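Local atomic coordinates of transferrin (Manduca sexta, PDB entry 6WB6), a protein that binds a single ferric ion together with carbonate and transports iron as a secreted, glycosylated transferrin of the insect. Residues A[292-297]-A[319-324]; A[376-381]-A[605-610]. All blocks are in the same frame, centred on the assembly; numbering follows the deposited sequence.

Contact 1 (A[292-297]-A[319-324])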
loop_
_atom_site.group_PDB
_atom_site.type_symbol
_atom_site.label_atom_id
_atom_site.label_comp_id
_atom_site.label_asym_id
_atom_site.label_seq_id
_atom_site.Cartn_x
_atom_site.Cartn_y
_atom_site.Cartn_z
ATOM N N LYS A 292 17.256 29.607 7.848
ATOM C CA LYS A 292 15.802 29.652 7.933
ATOM C C LYS A 292 15.220 28.310 8.372
ATOM O O LYS A 292 14.390 28.247 9.284
ATOM C CB LYS A 292 15.215 30.061 6.588
ATOM C CG LYS A 292 13.713 30.110 6.598
ATOM C CD LYS A 292 13.182 31.374 7.232
ATOM C CE LYS A 292 11.680 31.339 7.210
ATOM N NZ LYS A 292 11.078 32.468 7.911
ATOM N N VAL A 293 15.596 27.230 7.697
ATOM C CA VAL A 293 15.085 25.912 8.072
ATOM C C VAL A 293 15.463 25.578 9.514
ATOM O O VAL A 293 14.629 25.120 10.303
ATOM C CB VAL A 293 15.594 24.849 7.084
ATOM C CG1 VAL A 293 15.114 23.465 7.504
ATOM C CG2 VAL A 293 15.081 25.178 5.700
ATOM N N LYS A 294 16.727 25.805 9.881
ATOM C CA LYS A 294 17.143 25.565 11.262
ATOM C C LYS A 294 16.257 26.308 12.247
ATOM O O LYS A 294 15.931 25.787 13.319
ATOM C CB LYS A 294 18.616 25.961 11.451
ATOM C CG LYS A 294 19.621 25.004 10.822
ATOM C CD LYS A 294 21.084 25.463 10.974
ATOM C CE LYS A 294 21.469 25.831 12.434
ATOM N NZ LYS A 294 21.273 24.742 13.443
ATOM N N GLN A 295 15.849 27.535 11.900
ATOM C CA GLN A 295 15.050 28.331 12.832
ATOM C C GLN A 295 13.627 27.806 12.941
ATOM O O GLN A 295 13.065 27.750 14.039
ATOM C CB GLN A 295 15.052 29.802 12.401
ATOM C CG GLN A 295 16.273 30.521 12.893
ATOM C CD GLN A 295 16.504 31.835 12.199
ATOM O OE1 GLN A 295 15.592 32.392 11.576
ATOM N NE2 GLN A 295 17.731 32.341 12.294
ATOM N N LEU A 296 13.026 27.426 11.810
ATOM C CA LEU A 296 11.715 26.797 11.835
ATOM C C LEU A 296 11.749 25.493 12.622
ATOM O O LEU A 296 10.804 25.183 13.364
ATOM C CB LEU A 296 11.227 26.533 10.398
ATOM C CG LEU A 296 10.917 27.773 9.555
ATOM C CD1 LEU A 296 10.770 27.432 8.049
ATOM C CD2 LEU A 296 9.647 28.406 10.095
ATOM N N ALA A 297 12.819 24.706 12.449
ATOM C CA ALA A 297 12.954 23.452 13.193
ATOM C C ALA A 297 12.975 23.717 14.687
ATOM O O ALA A 297 12.264 23.064 15.460
ATOM C CB ALA A 297 14.227 22.714 12.776
ATOM N N HIS A 319 14.899 16.205 14.375
ATOM C CA HIS A 319 14.778 17.582 13.912
ATOM C C HIS A 319 16.000 18.430 14.227
ATOM O O HIS A 319 15.874 19.657 14.269
ATOM C CB HIS A 319 13.550 18.278 14.497
ATOM C CG HIS A 319 13.556 18.370 15.990
ATOM N ND1 HIS A 319 12.868 17.487 16.793
ATOM C CD2 HIS A 319 14.155 19.251 16.822
ATOM C CE1 HIS A 319 13.044 17.823 18.060
ATOM N NE2 HIS A 319 13.821 18.890 18.104
ATOM N N HIS A 320 17.166 17.827 14.425
ATOM C CA HIS A 320 18.406 18.586 14.483
ATOM C C HIS A 320 18.885 18.809 13.055
ATOM O O HIS A 320 19.330 17.877 12.379
ATOM C CB HIS A 320 19.475 17.874 15.304
ATOM C CG HIS A 320 20.746 18.660 15.419
ATOM N ND1 HIS A 320 20.967 19.569 16.431
ATOM C CD2 HIS A 320 21.844 18.704 14.627
ATOM C CE1 HIS A 320 22.150 20.134 16.261
ATOM N NE2 HIS A 320 22.710 19.615 15.184
ATOM N N VAL A 321 18.765 20.029 12.582
ATOM C CA VAL A 321 19.185 20.353 11.228
ATOM C C VAL A 321 20.695 20.538 11.248
ATOM O O VAL A 321 21.218 21.339 12.024
ATOM C CB VAL A 321 18.458 21.606 10.730
ATOM C CG1 VAL A 321 18.821 21.939 9.284
ATOM C CG2 VAL A 321 16.968 21.385 10.872
ATOM N N ALA A 322 21.399 19.752 10.440
ATOM C CA ALA A 322 22.846 19.839 10.309
ATOM C C ALA A 322 23.209 20.192 8.876
ATOM O O ALA A 322 22.732 19.543 7.935
ATOM C CB ALA A 322 23.496 18.518 10.689
ATOM N N ASP A 323 24.053 21.212 8.704
ATOM C CA ASP A 323 24.558 21.531 7.369
ATOM C C ASP A 323 25.668 20.545 7.051
ATOM O O ASP A 323 26.532 20.281 7.894
ATOM C CB ASP A 323 25.099 22.964 7.248
ATOM C CG ASP A 323 24.101 24.030 7.676
ATOM O OD1 ASP A 323 22.930 24.010 7.219
ATOM O OD2 ASP A 323 24.514 24.910 8.467
ATOM N N ASN A 324 25.643 20.002 5.844
ATOM C CA ASN A 324 26.655 19.068 5.396
ATOM C C ASN A 324 27.496 19.734 4.325
ATOM O O ASN A 324 27.250 20.867 3.913
ATOM C CB ASN A 324 26.017 17.778 4.873
ATOM C CG ASN A 324 24.744 18.039 4.092
ATOM O OD1 ASN A 324 23.885 18.790 4.547
ATOM N ND2 ASN A 324 24.614 17.421 2.915
#
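An apolar helix-on-strand contact joins Val293, Lys294 and Ala297 of helix 286-300 to Val321 of strand 320-327, an outermost strand of the four-stranded antiparallel sheet in the first transferrin-like half. The axes of the short segments run nearly antiparallel, at 165°, and approach to 8.3 Å. Val321 carries the strand side. Val321 CG1, anti to the backbone N (chi1 -177°), lies 3.5 Å from Lys294 CG, where the two side chains cross obliquely. Val321 CG2 lies 3.6 Å from Ala297 CB. More loosely placed, Val293 CG1 is 4.4 Å from the same Val321 CG2. Ala297 CB also lies 3.8 Å from the backbone His319 O. No hydrogen bond crosses between the segments, so they meet through van der Waals contacts. Lys294 lends its aliphatic part; bends at chi3 and chi4 fold Lys294 NZ back to 3.7 Å from Val321 O, without a hydrogen bond. Lys294 NZ remains 5.9 Å from Asp323 OD2, too far for a salt bridge. Asp323 OD1 accepts a hydrogen bond from Gln76 NE2. Strand 72-79, whose Tyr78 touches Val293, pairs with 320-327, with a classic beta bulge at His319 and His320 opposite Arg79; Leu296 packs on Leu31 of strand 31-36.

Contact 2 (A[376-381]-A[605-610])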
loop_
_atom_site.group_PDB
_atom_site.type_symbol
_atom_site.label_atom_id
_atom_site.label_comp_id
_atom_site.label_asym_id
_atom_site.label_seq_id
_atom_site.Cartn_x
_atom_site.Cartn_y
_atom_site.Cartn_z
ATOM N N ARG A 376 11.236 2.130 -2.857
ATOM C CA ARG A 376 10.711 1.779 -1.546
ATOM C C ARG A 376 10.761 0.275 -1.283
ATOM O O ARG A 376 9.991 -0.231 -0.462
ATOM C CB ARG A 376 9.285 2.285 -1.415
ATOM C CG ARG A 376 9.172 3.814 -1.361
ATOM C CD ARG A 376 9.522 4.360 0.017
ATOM N NE ARG A 376 9.790 5.800 -0.035
ATOM C CZ ARG A 376 9.899 6.586 1.032
ATOM N NH1 ARG A 376 9.750 6.086 2.250
ATOM N NH2 ARG A 376 10.136 7.884 0.875
ATOM N N ASP A 377 11.621 -0.439 -2.006
ATOM C CA ASP A 377 11.941 -1.841 -1.758
ATOM C C ASP A 377 10.764 -2.776 -2.008
ATOM O O ASP A 377 10.706 -3.872 -1.435
ATOM C CB ASP A 377 12.477 -2.065 -0.339
ATOM C CG ASP A 377 13.294 -3.363 -0.249
ATOM O OD1 ASP A 377 14.246 -3.495 -1.040
ATOM O OD2 ASP A 377 12.949 -4.260 0.537
ATOM N N ILE A 378 9.830 -2.379 -2.870
ATOM C CA ILE A 378 8.712 -3.241 -3.250
ATOM C C ILE A 378 9.118 -3.964 -4.520
ATOM O O ILE A 378 9.656 -3.343 -5.439
ATOM C CB ILE A 378 7.430 -2.433 -3.454
ATOM C CG1 ILE A 378 7.051 -1.739 -2.153
ATOM C CG2 ILE A 378 6.281 -3.310 -3.967
ATOM C CD1 ILE A 378 5.775 -0.912 -2.299
ATOM N N ARG A 379 8.927 -5.292 -4.531
ATOM C CA ARG A 379 9.406 -6.185 -5.588
ATOM C C ARG A 379 8.322 -7.242 -5.766
ATOM O O ARG A 379 7.843 -7.812 -4.765
ATOM C CB ARG A 379 10.737 -6.852 -5.252
ATOM C CG ARG A 379 11.875 -5.893 -4.990
ATOM C CD ARG A 379 12.366 -5.237 -6.259
ATOM N NE ARG A 379 13.590 -4.487 -6.015
ATOM C CZ ARG A 379 13.647 -3.265 -5.481
ATOM N NH1 ARG A 379 12.532 -2.628 -5.131
ATOM N NH2 ARG A 379 14.831 -2.679 -5.308
ATOM N N PRO A 380 7.932 -7.559 -7.001
ATOM C CA PRO A 380 8.448 -7.239 -8.338
ATOM C C PRO A 380 8.423 -5.773 -8.783
ATOM O O PRO A 380 7.570 -4.962 -8.397
ATOM C CB PRO A 380 7.532 -8.058 -9.260
ATOM C CG PRO A 380 6.294 -8.280 -8.479
ATOM C CD PRO A 380 6.754 -8.444 -7.071
ATOM N N ILE A 381 9.414 -5.462 -9.615
ATOM C CA ILE A 381 9.471 -4.172 -10.285
ATOM C C ILE A 381 8.236 -4.015 -11.135
ATOM O O ILE A 381 7.819 -4.945 -11.842
ATOM C CB ILE A 381 10.741 -4.086 -11.149
ATOM C CG1 ILE A 381 11.977 -4.093 -10.256
ATOM C CG2 ILE A 381 10.737 -2.841 -12.035
ATOM C CD1 ILE A 381 13.199 -4.672 -10.935
ATOM N N LEU A 605 -0.531 -4.303 -3.823
ATOM C CA LEU A 605 -1.072 -4.272 -2.460
ATOM C C LEU A 605 -0.040 -3.756 -1.470
ATOM O O LEU A 605 -0.407 -3.231 -0.405
ATOM C CB LEU A 605 -1.557 -5.653 -1.999
ATOM C CG LEU A 605 -2.561 -6.512 -2.771
ATOM C CD1 LEU A 605 -3.120 -7.572 -1.813
ATOM C CD2 LEU A 605 -3.700 -5.734 -3.393
ATOM N N SER A 606 1.246 -3.914 -1.782
ATOM C CA SER A 606 2.264 -3.295 -0.937
ATOM C C SER A 606 2.240 -1.785 -1.108
ATOM O O SER A 606 2.441 -1.047 -0.148
ATOM C CB SER A 606 3.649 -3.828 -1.264
ATOM O OG SER A 606 3.750 -5.234 -1.038
ATOM N N LEU A 607 2.018 -1.312 -2.337
ATOM C CA LEU A 607 1.814 0.115 -2.558
ATOM C C LEU A 607 0.629 0.630 -1.774
ATOM O O LEU A 607 0.743 1.611 -1.035
ATOM C CB LEU A 607 1.612 0.399 -4.045
ATOM C CG LEU A 607 2.921 0.446 -4.822
ATOM C CD1 LEU A 607 2.659 0.523 -6.347
ATOM C CD2 LEU A 607 3.728 1.637 -4.319
ATOM N N ALA A 608 -0.528 -0.003 -1.949
ATOM C CA ALA A 608 -1.746 0.487 -1.324
ATOM C C ALA A 608 -1.578 0.577 0.179
ATOM O O ALA A 608 -2.073 1.508 0.820
ATOM C CB ALA A 608 -2.915 -0.431 -1.670
ATOM N N GLN A 609 -0.867 -0.377 0.764
ATOM C CA GLN A 609 -0.787 -0.375 2.217
ATOM C C GLN A 609 0.300 0.583 2.710
ATOM O O GLN A 609 0.095 1.305 3.686
ATOM C CB GLN A 609 -0.602 -1.798 2.707
ATOM C CG GLN A 609 0.788 -2.239 2.995
ATOM C CD GLN A 609 0.796 -3.640 3.599
ATOM O OE1 GLN A 609 -0.270 -4.216 3.875
ATOM N NE2 GLN A 609 1.990 -4.203 3.789
ATOM N N MET A 610 1.414 0.676 1.990
ATOM C CA MET A 610 2.425 1.675 2.307
ATOM C C MET A 610 1.895 3.103 2.171
ATOM O O MET A 610 2.316 3.998 2.911
ATOM C CB MET A 610 3.628 1.474 1.388
ATOM C CG MET A 610 4.746 2.463 1.635
ATOM S SD MET A 610 6.138 2.199 0.517
ATOM C CE MET A 610 5.250 2.409 -0.994
#
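Ile378 lays its CD1 methyl over Ser606, Leu607 and Met610 on helix 597-611. CD1 continues the side chain in an extended line (chi2 180°), which carries the methyl outward to the helix. There Ile378 CD1 lies 3.6 Å from Met610 CE and 3.8 Å from Leu607 CD2. The CB of Ser606 meets both branches of the isoleucine, at 3.8 Å from Ile378 CG2 as well as from Ile378 CD1, while its OG turns back to bond His602 O within the helix. Met610 bends at chi3 (59°), placing CE against the isoleucine, and its sulfur meets the arginine: Arg376 CB is 3.7 Å from Met610 SD, the two side chains crossing at about a right angle. An alanine in place of Ile378, lacking CD1 and CG2, would probably leave Met610 CE, Leu607 CD2 and Ser606 CB with less apolar contact and open a gap between loop and helix. Beyond the sulfur, Arg376 NH2 makes salt bridges to Asp60 and Asp57. Both aspartates belong to the first transferrin-like half, so Arg376 ties this loop of the second half across to the first, at a residue predicted to bind iron. A Schellman motif, with Asp377 at positive phi, ends helix 360-375, and Arg379 NH1 bonds Ile378 O at 3.0 Å, from above the carbonyl plane, as well as Phe374 O. Helix 360-375 flanks the contact, Leu607 packing on its Met369 and Ala373 and Met610 on Phe372, while Leu605 and Ala608 reach strand 638-641.

Overall arrangement
Contact 1 and contact 2 lie in different transferrin-like repeats, 292-297 with 319-324 in the first and 376-381 with 605-610 in the second. They follow one another along the chain. Their centres are 31 Å apart and their nearest atoms about 17 Å, so they do not touch. Contact 1 is peripheral, its centre 31 Å from that of the chain, and away from the iron and carbonate sites; contact 2 is buried, 6 Å from that centre. The side chain of Arg376 in contact 2 is about 12 Å from the ferric ion and about 3 Å from that of Asp57, predicted as an iron ligand, although the ion here is bound by Tyr90 and Tyr204.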